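PDB 4W88: xyloglucan-specific endo-beta-1,4-glucanase from Uncultured bacterium, which hydrolyses internal beta-1,4-glucosidic bonds in the xyloglucan backbone, as a family 5 glycoside hydrolase with a TIM-barrel fold. Local coordinates for residues T231-A234 / D235-S239. The protein carries 1 engineered substitution. Numbering follows the deposited sequence.
Sequences TYVA and DGSYS. With BGC (beta-D-glucopyranose), chain C.
Ser237 folds back on Ala234 to close a type II beta turn, Ala234 to Ser237, in the loop that follows helix 228-231 of this TIM barrel. The tight part is the grip of two hydrogen bonds on one carbonyl. Ser237 N donates to Ala234 O at 2.9 Å. Ser237 OG donates to Ala234 O at 2.8 Å, lying in the carbonyl plane on a lone pair. Serine suits the place because its short side chain carries a hydroxyl that can donate to this oxygen, and chi1 of 67° turns OG back to it. Gly236 takes the third position with phi 107°, where a CB would jam against the carbonyl O of Asp235. By contrast, the Asp235 carboxylate at the corner and the Val233 side chain belong to the exposed side. Before the turn, Tyr232 directs its buried ring to the glycan, among Tyr225, Tyr228 and Phe316, and Lys277 NZ hydrogen-bonds to both Tyr232 O and Tyr238 O. Replacing Tyr232 with an alanine would probably leave glucose O3 without the nearby hydroxyl and open a gap among those rings. CG of Tyr232 lies anti to its own carbonyl carbon (chi1 -80°), sending the ring away from the turn until Tyr232 OH stands 3.0 Å from O3 of the glucose.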
loop_
_atom_site.group_PDB
_atom_site.type_symbol
_atom_site.label_atom_id
_atom_site.label_comp_id
_atom_site.label_asym_id
_atom_site.label_seq_id
_atom_site.Cartn_x
_atom_site.Cartn_y
_atom_site.Cartn_z
ATOM N N THR A 231 -9.507 5.478 -14.036
ATOM C CA THR A 231 -9.616 4.570 -12.899
ATOM C C THR A 231 -10.646 4.984 -11.851
ATOM O O THR A 231 -11.199 4.141 -11.091
ATOM C CB THR A 231 -8.234 4.417 -12.183
ATOM O OG1 THR A 231 -7.764 5.714 -11.828
ATOM C CG2 THR A 231 -7.214 3.788 -13.135
ATOM N N TYR A 232 -10.879 6.305 -11.801
ATOM C CA TYR A 232 -11.875 6.933 -10.874
ATOM C C TYR A 232 -13.079 7.535 -11.594
ATOM O O TYR A 232 -13.069 7.667 -12.785
ATOM C CB TYR A 232 -11.193 8.005 -9.991
ATOM C CG TYR A 232 -10.420 7.424 -8.775
ATOM C CD1 TYR A 232 -9.220 6.689 -8.967
ATOM C CD2 TYR A 232 -10.917 7.567 -7.484
ATOM C CE1 TYR A 232 -8.558 6.149 -7.857
ATOM C CE2 TYR A 232 -10.267 7.037 -6.396
ATOM C CZ TYR A 232 -9.125 6.346 -6.599
ATOM O OH TYR A 232 -8.493 5.831 -5.481
ATOM N N VAL A 233 -14.126 7.803 -10.856
ATOM C CA VAL A 233 -15.297 8.514 -11.360
ATOM C C VAL A 233 -15.199 9.980 -10.915
ATOM O O VAL A 233 -14.998 10.232 -9.731
ATOM C CB VAL A 233 -16.602 7.919 -10.840
ATOM C CG1 VAL A 233 -17.819 8.673 -11.441
ATOM C CG2 VAL A 233 -16.663 6.460 -11.176
ATOM N N ALA A 234 -15.225 10.907 -11.880
ATOM C CA ALA A 234 -15.043 12.344 -11.630
ATOM C C ALA A 234 -15.512 13.094 -12.857
ATOM O O ALA A 234 -15.767 12.444 -13.861
ATOM C CB ALA A 234 -13.600 12.652 -11.390
ATOM N N ASP A 235 -15.574 14.444 -12.758
ATOM C CA ASP A 235 -15.948 15.278 -13.862
ATOM C C ASP A 235 -14.786 15.167 -14.825
ATOM O O ASP A 235 -13.671 15.515 -14.509
ATOM C CB ASP A 235 -16.105 16.721 -13.351
ATOM C CG ASP A 235 -16.241 17.807 -14.468
ATOM O OD1 ASP A 235 -16.461 17.535 -15.658
ATOM O OD2 ASP A 235 -16.123 19.017 -14.102
ATOM N N GLY A 236 -15.058 14.642 -15.995
ATOM C CA GLY A 236 -14.006 14.409 -17.023
ATOM C C GLY A 236 -13.637 12.930 -17.186
ATOM O O GLY A 236 -12.873 12.541 -18.116
ATOM N N SER A 237 -14.207 12.074 -16.332
ATOM C CA SER A 237 -13.802 10.671 -16.352
ATOM C C SER A 237 -14.360 9.906 -17.530
ATOM O O SER A 237 -15.387 10.355 -18.141
ATOM C CB SER A 237 -14.127 9.946 -15.030
ATOM O OG SER A 237 -15.501 9.791 -14.758
ATOM N N TYR A 238 -13.759 8.787 -17.873
ATOM C CA TYR A 238 -14.224 8.013 -19.017
ATOM C C TYR A 238 -14.028 6.531 -18.691
ATOM O O TYR A 238 -13.248 6.171 -17.783
ATOM C CB TYR A 238 -13.432 8.428 -20.278
ATOM C CG TYR A 238 -11.955 8.440 -20.106
ATOM C CD1 TYR A 238 -11.259 9.576 -19.671
ATOM C CD2 TYR A 238 -11.224 7.320 -20.386
ATOM C CE1 TYR A 238 -9.868 9.572 -19.520
ATOM C CE2 TYR A 238 -9.833 7.308 -20.236
ATOM C CZ TYR A 238 -9.157 8.416 -19.776
ATOM O OH TYR A 238 -7.792 8.389 -19.599
ATOM N N SER A 239 -14.711 5.650 -19.433
ATOM C CA SER A 239 -14.625 4.234 -19.265
ATOM C C SER A 239 -14.033 3.458 -20.401
ATOM O O SER A 239 -13.952 2.224 -20.325
ATOM C CB SER A 239 -15.992 3.700 -18.958
ATOM O OG SER A 239 -16.862 3.778 -20.110
HETATM C C2 BGC C . -7.593 9.472 -4.431
HETATM C C3 BGC C . -6.928 8.447 -3.498
HETATM C C4 BGC C . -5.858 7.675 -4.192
HETATM C C5 BGC C . -5.118 8.893 -4.880
HETATM C C6 BGC C . -4.042 8.213 -5.637
HETATM C C1 BGC C . -6.825 10.634 -4.950
HETATM O O2 BGC C . -8.408 10.137 -3.585
HETATM O O3 BGC C . -7.960 7.581 -3.093
HETATM O O4 BGC C . -5.334 6.560 -3.299
HETATM O O5 BGC C . -5.977 9.900 -5.653
HETATM O O6 BGC C . -3.029 9.014 -6.189
#